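Local atomic coordinates of adenylate kinase (Schistosoma mansoni, PDB entry 3UMF), a protein that catalyses the reversible transfer of a phosphoryl group between adenine nucleotides, interconverting ATP and AMP with two molecules of ADP. Residues E47-K52 and D205-E210; V88-V93 and G123-K128. All coordinates share one frame; numbering follows the deposited sequence.

Contact 1: E47-K52 and D205-E210; sequences EKLVQK and DKVNHE
In the Rossmann-like core of this kinase, Leu49 and Lys52 of helix 42-53 meet Val207 and Asn208 of the C-terminal helix 200-212. The two short segments are well separated and cross at -57°, with their axes 11.5 Å apart at closest approach. Side chains therefore span the gap, and few of them touch.

Leu49 carries the apolar half. With CG anti to the carbonyl carbon (chi1 -74°), the end of its chain turns toward helix 200-212, and the CD2 methyl makes the contact. There CD2 lies 4.0 Å from CG1 of Val207. Leu49 and Asn208 point in opposite senses, so the same methyl lies beside the amide oxygen, 3.5 Å from OD1, a plain van der Waals contact.

The P-loop, GGPGSGKGT, follows strand 30-35 and runs into the start of helix 42-53, which packs here against helix 200-212. Leu49 also touches Phe204, Leu211 and, in the central sheet, Leu112. Val207 rests on Ile194 of the edge strand 191-195, and Lys48 makes a cation-pi contact with Phe204.

The Asn208 amide divides its contacts between two neighbours. Its oxygen faces Leu49, while ND2 approaches the aliphatic part of Lys52, 3.6 Å from CD. The Lys52 chain is extended from CB to CE and bends only at its last torsion (chi4 74°). NZ is thus farther from ND2 than CD and CE are.

Away from helix 42-53, Glu210 OE2 is gripped from both faces of its carboxylate. Lys206 NZ makes a salt bridge to it at 2.9 Å. From the other face His209 ND1 donates a hydrogen bond of 3.2 Å, with OE2 nearly in the imidazole plane. Glu210 OE1 pairs with Lys213.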
# COMPACT_ATOMS: atom_id res chain seq x y z
N GLU A 47 -4.18 -1.82 10.12
CA GLU A 47 -4.75 -2.81 11.03
C GLU A 47 -6.03 -2.28 11.67
O GLU A 47 -7.02 -3.00 11.78
CB GLU A 47 -3.75 -3.17 12.13
CG GLU A 47 -2.56 -3.98 11.65
CD GLU A 47 -1.52 -4.16 12.74
OE1 GLU A 47 -1.76 -3.71 13.88
OE2 GLU A 47 -0.46 -4.76 12.46
N LYS A 48 -5.99 -1.02 12.08
CA LYS A 48 -7.12 -0.41 12.76
C LYS A 48 -8.29 -0.19 11.80
O LYS A 48 -9.45 -0.33 12.18
CB LYS A 48 -6.70 0.90 13.43
CG LYS A 48 -5.50 0.73 14.35
CD LYS A 48 -5.68 1.45 15.67
CE LYS A 48 -5.81 2.94 15.48
NZ LYS A 48 -6.25 3.60 16.74
N LEU A 49 -7.98 0.14 10.55
CA LEU A 49 -9.01 0.30 9.52
C LEU A 49 -9.74 -1.01 9.24
O LEU A 49 -10.96 -1.05 9.15
CB LEU A 49 -8.40 0.84 8.23
CG LEU A 49 -8.01 2.32 8.22
CD1 LEU A 49 -7.30 2.66 6.91
CD2 LEU A 49 -9.23 3.20 8.41
N VAL A 50 -8.97 -2.08 9.09
CA VAL A 50 -9.53 -3.41 8.86
C VAL A 50 -10.39 -3.84 10.04
O VAL A 50 -11.44 -4.46 9.86
CB VAL A 50 -8.43 -4.45 8.60
CG1 VAL A 50 -8.99 -5.86 8.59
CG2 VAL A 50 -7.73 -4.16 7.28
N GLN A 51 -9.95 -3.51 11.25
CA GLN A 51 -10.70 -3.86 12.45
C GLN A 51 -12.03 -3.11 12.52
O GLN A 51 -13.06 -3.70 12.82
CB GLN A 51 -9.86 -3.59 13.70
CG GLN A 51 -10.51 -4.07 14.99
CD GLN A 51 -9.71 -3.72 16.22
OE1 GLN A 51 -9.12 -4.60 16.87
NE2 GLN A 51 -9.68 -2.44 16.56
N LYS A 52 -12.00 -1.81 12.24
CA LYS A 52 -13.21 -0.99 12.30
C LYS A 52 -14.16 -1.24 11.13
O LYS A 52 -15.36 -1.39 11.32
CB LYS A 52 -12.86 0.50 12.38
CG LYS A 52 -14.07 1.44 12.44
CD LYS A 52 -13.66 2.90 12.36
CE LYS A 52 -14.85 3.84 12.52
NZ LYS A 52 -15.32 3.91 13.93
N ASP A 205 -8.46 9.03 13.62
CA ASP A 205 -9.66 9.86 13.56
C ASP A 205 -9.69 10.71 12.29
O ASP A 205 -10.74 10.84 11.65
CB ASP A 205 -9.76 10.75 14.80
CG ASP A 205 -10.08 9.97 16.07
OD1 ASP A 205 -10.61 8.84 15.97
OD2 ASP A 205 -9.81 10.49 17.17
N LYS A 206 -8.55 11.29 11.93
CA LYS A 206 -8.46 12.11 10.72
C LYS A 206 -8.68 11.29 9.45
O LYS A 206 -9.38 11.72 8.54
CB LYS A 206 -7.11 12.84 10.66
CG LYS A 206 -6.96 13.77 9.46
CD LYS A 206 -8.04 14.84 9.43
CE LYS A 206 -7.76 15.89 8.37
NZ LYS A 206 -8.87 16.87 8.23
N VAL A 207 -8.09 10.10 9.41
CA VAL A 207 -8.27 9.19 8.27
C VAL A 207 -9.74 8.86 8.06
O VAL A 207 -10.24 8.90 6.93
CB VAL A 207 -7.47 7.88 8.45
CG1 VAL A 207 -7.88 6.86 7.40
CG2 VAL A 207 -5.99 8.14 8.38
N ASN A 208 -10.44 8.55 9.14
CA ASN A 208 -11.86 8.22 9.06
C ASN A 208 -12.70 9.41 8.62
O ASN A 208 -13.70 9.24 7.93
CB ASN A 208 -12.37 7.66 10.39
CG ASN A 208 -11.75 6.32 10.73
OD1 ASN A 208 -11.25 5.62 9.85
ND2 ASN A 208 -11.77 5.97 12.01
N HIS A 209 -12.29 10.61 9.02
CA HIS A 209 -12.98 11.83 8.63
C HIS A 209 -12.84 12.07 7.13
O HIS A 209 -13.80 12.44 6.45
CB HIS A 209 -12.43 13.03 9.41
CG HIS A 209 -13.12 14.33 9.10
ND1 HIS A 209 -12.62 15.23 8.19
CD2 HIS A 209 -14.27 14.86 9.57
CE1 HIS A 209 -13.44 16.27 8.11
NE2 HIS A 209 -14.44 16.07 8.95
N GLU A 210 -11.64 11.84 6.61
CA GLU A 210 -11.37 12.05 5.19
C GLU A 210 -12.01 10.97 4.32
O GLU A 210 -12.52 11.26 3.24
CB GLU A 210 -9.86 12.14 4.94
CG GLU A 210 -9.21 13.33 5.61
CD GLU A 210 -9.84 14.65 5.18
OE1 GLU A 210 -9.98 14.87 3.96
OE2 GLU A 210 -10.20 15.46 6.06

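Contact 2: V88-V93 and G123-K128; sequences VPLEVV and GIKFEK
Leu90 and Lys125 cross at a slant, the isobutyl group of one against the long aliphatic arm of the other. The Leu90 branch that touches is CD2. It lies 3.6 Å from CD of Lys125 and 3.9 Å from CE. The lysine arm is extended beyond CG, so CD, CE and NZ all pass this one methyl. Leu90 has CG anti to its backbone N (chi1 171°), which carries the methyl across toward helix 120-129.

Glu91 meets the end of the same arm, again at an oblique angle. Its chain bends at chi2 (71°), and this fold brings OE2 toward the ammonium group. OE2 is 3.9 Å from Lys125 NZ, a long salt bridge. NZ also sits 3.7 Å from CD2 of Leu90, so the methyl and the carboxylate both border the charged end.

The contact joins the start of helix 90-104, with Pro89 at its N-cap, to helix 120-129 in the core. Lys125 also touches Leu94 one turn further on. Next to it Phe126 packs deeper, on Leu94, Leu97 and Met101, and sets its ring edge-to-face with Phe33. Leu90 touches Tyr116, part of the DGYPR sequence that in related adenylate kinases helps to bind AMP.

The chemistry is that of a surface contact. Methyl and methylene groups supply the close packing. The ion pair is too long to be a tight bond, and with Glu91 exposed to solvent its attraction is probably partly screened.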
# COMPACT_ATOMS: atom_id res chain seq x y z
N VAL A 88 10.47 -9.90 -9.31
CA VAL A 88 9.19 -10.46 -9.72
C VAL A 88 8.48 -9.45 -10.62
O VAL A 88 8.29 -8.30 -10.23
CB VAL A 88 8.31 -10.79 -8.50
CG1 VAL A 88 7.03 -11.48 -8.95
CG2 VAL A 88 9.08 -11.66 -7.52
N PRO A 89 8.09 -9.88 -11.84
CA PRO A 89 7.44 -8.97 -12.78
C PRO A 89 6.13 -8.40 -12.22
O PRO A 89 5.46 -9.06 -11.43
CB PRO A 89 7.13 -9.87 -13.98
CG PRO A 89 8.15 -10.95 -13.90
CD PRO A 89 8.35 -11.20 -12.43
N LEU A 90 5.80 -7.17 -12.62
CA LEU A 90 4.58 -6.51 -12.16
C LEU A 90 3.34 -7.31 -12.56
O LEU A 90 2.36 -7.37 -11.82
CB LEU A 90 4.51 -5.09 -12.73
CG LEU A 90 3.21 -4.30 -12.56
CD1 LEU A 90 2.87 -4.11 -11.08
CD2 LEU A 90 3.32 -2.96 -13.26
N GLU A 91 3.40 -7.94 -13.74
CA GLU A 91 2.30 -8.73 -14.26
C GLU A 91 1.92 -9.88 -13.32
O GLU A 91 0.74 -10.21 -13.18
CB GLU A 91 2.65 -9.29 -15.65
CG GLU A 91 2.67 -8.25 -16.76
CD GLU A 91 3.85 -7.30 -16.68
OE1 GLU A 91 4.89 -7.68 -16.10
OE2 GLU A 91 3.73 -6.16 -17.18
N VAL A 92 2.92 -10.48 -12.67
CA VAL A 92 2.68 -11.57 -11.73
C VAL A 92 1.93 -11.08 -10.48
O VAL A 92 0.96 -11.69 -10.06
CB VAL A 92 3.99 -12.25 -11.30
CG1 VAL A 92 3.72 -13.33 -10.26
CG2 VAL A 92 4.70 -12.85 -12.51
N VAL A 93 2.40 -9.97 -9.91
CA VAL A 93 1.76 -9.39 -8.74
C VAL A 93 0.34 -8.95 -9.07
O VAL A 93 -0.59 -9.15 -8.28
CB VAL A 93 2.56 -8.17 -8.22
CG1 VAL A 93 1.79 -7.43 -7.14
CG2 VAL A 93 3.92 -8.61 -7.70
N GLY A 123 0.30 1.72 -10.74
CA GLY A 123 -1.00 2.32 -10.53
C GLY A 123 -1.88 2.29 -11.76
O GLY A 123 -3.03 1.83 -11.71
N ILE A 124 -1.35 2.78 -12.87
CA ILE A 124 -2.10 2.85 -14.12
C ILE A 124 -2.50 1.47 -14.64
O ILE A 124 -3.65 1.25 -15.01
CB ILE A 124 -1.31 3.63 -15.21
CG1 ILE A 124 -1.21 5.11 -14.82
CG2 ILE A 124 -1.98 3.48 -16.57
CD1 ILE A 124 -0.20 5.89 -15.63
N LYS A 125 -1.55 0.53 -14.64
CA LYS A 125 -1.85 -0.83 -15.09
C LYS A 125 -2.88 -1.53 -14.20
O LYS A 125 -3.67 -2.33 -14.69
CB LYS A 125 -0.57 -1.67 -15.18
CG LYS A 125 0.42 -1.20 -16.23
CD LYS A 125 1.61 -2.14 -16.31
CE LYS A 125 2.85 -1.42 -16.82
NZ LYS A 125 4.05 -2.30 -16.78
N PHE A 126 -2.85 -1.23 -12.91
CA PHE A 126 -3.83 -1.81 -11.99
C PHE A 126 -5.22 -1.35 -12.36
O PHE A 126 -6.15 -2.16 -12.47
CB PHE A 126 -3.52 -1.41 -10.54
CG PHE A 126 -4.50 -1.97 -9.53
CD1 PHE A 126 -5.69 -1.31 -9.25
CD2 PHE A 126 -4.23 -3.16 -8.87
CE1 PHE A 126 -6.59 -1.83 -8.33
CE2 PHE A 126 -5.13 -3.68 -7.95
CZ PHE A 126 -6.31 -3.02 -7.68
N GLU A 127 -5.38 -0.04 -12.54
CA GLU A 127 -6.67 0.53 -12.86
C GLU A 127 -7.18 0.07 -14.23
O GLU A 127 -8.38 0.01 -14.46
CB GLU A 127 -6.61 2.06 -12.79
CG GLU A 127 -6.19 2.58 -11.42
CD GLU A 127 -6.18 4.09 -11.34
OE1 GLU A 127 -5.26 4.71 -11.90
OE2 GLU A 127 -7.10 4.65 -10.71
N LYS A 128 -6.26 -0.27 -15.13
CA LYS A 128 -6.63 -0.78 -16.44
C LYS A 128 -7.05 -2.25 -16.36
O LYS A 128 -8.15 -2.61 -16.77
CB LYS A 128 -5.47 -0.64 -17.44
CG LYS A 128 -5.75 -1.24 -18.81
CD LYS A 128 -4.50 -1.28 -19.70
CE LYS A 128 -3.75 -2.60 -19.57
NZ LYS A 128 -2.39 -2.41 -18.98

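Overall arrangement
The two contacts lie on opposite sides of the chain's centre. Their centres are 26 Å apart, and their nearest atoms are about 15 Å apart, so they do not touch. Both segments of contact 2 fall in the sequence between the two segments of contact 1. Contact 1 brings the helix that begins at the end of the P-loop together with the C-terminal helix. Contact 2 joins helices 90-104 and 120-129. The central parallel sheet relates them, since both contacts involve helices that pack on it. By family analogy, the nucleotide site probably lies at the C-terminal ends of the parallel strands, by the P-loop.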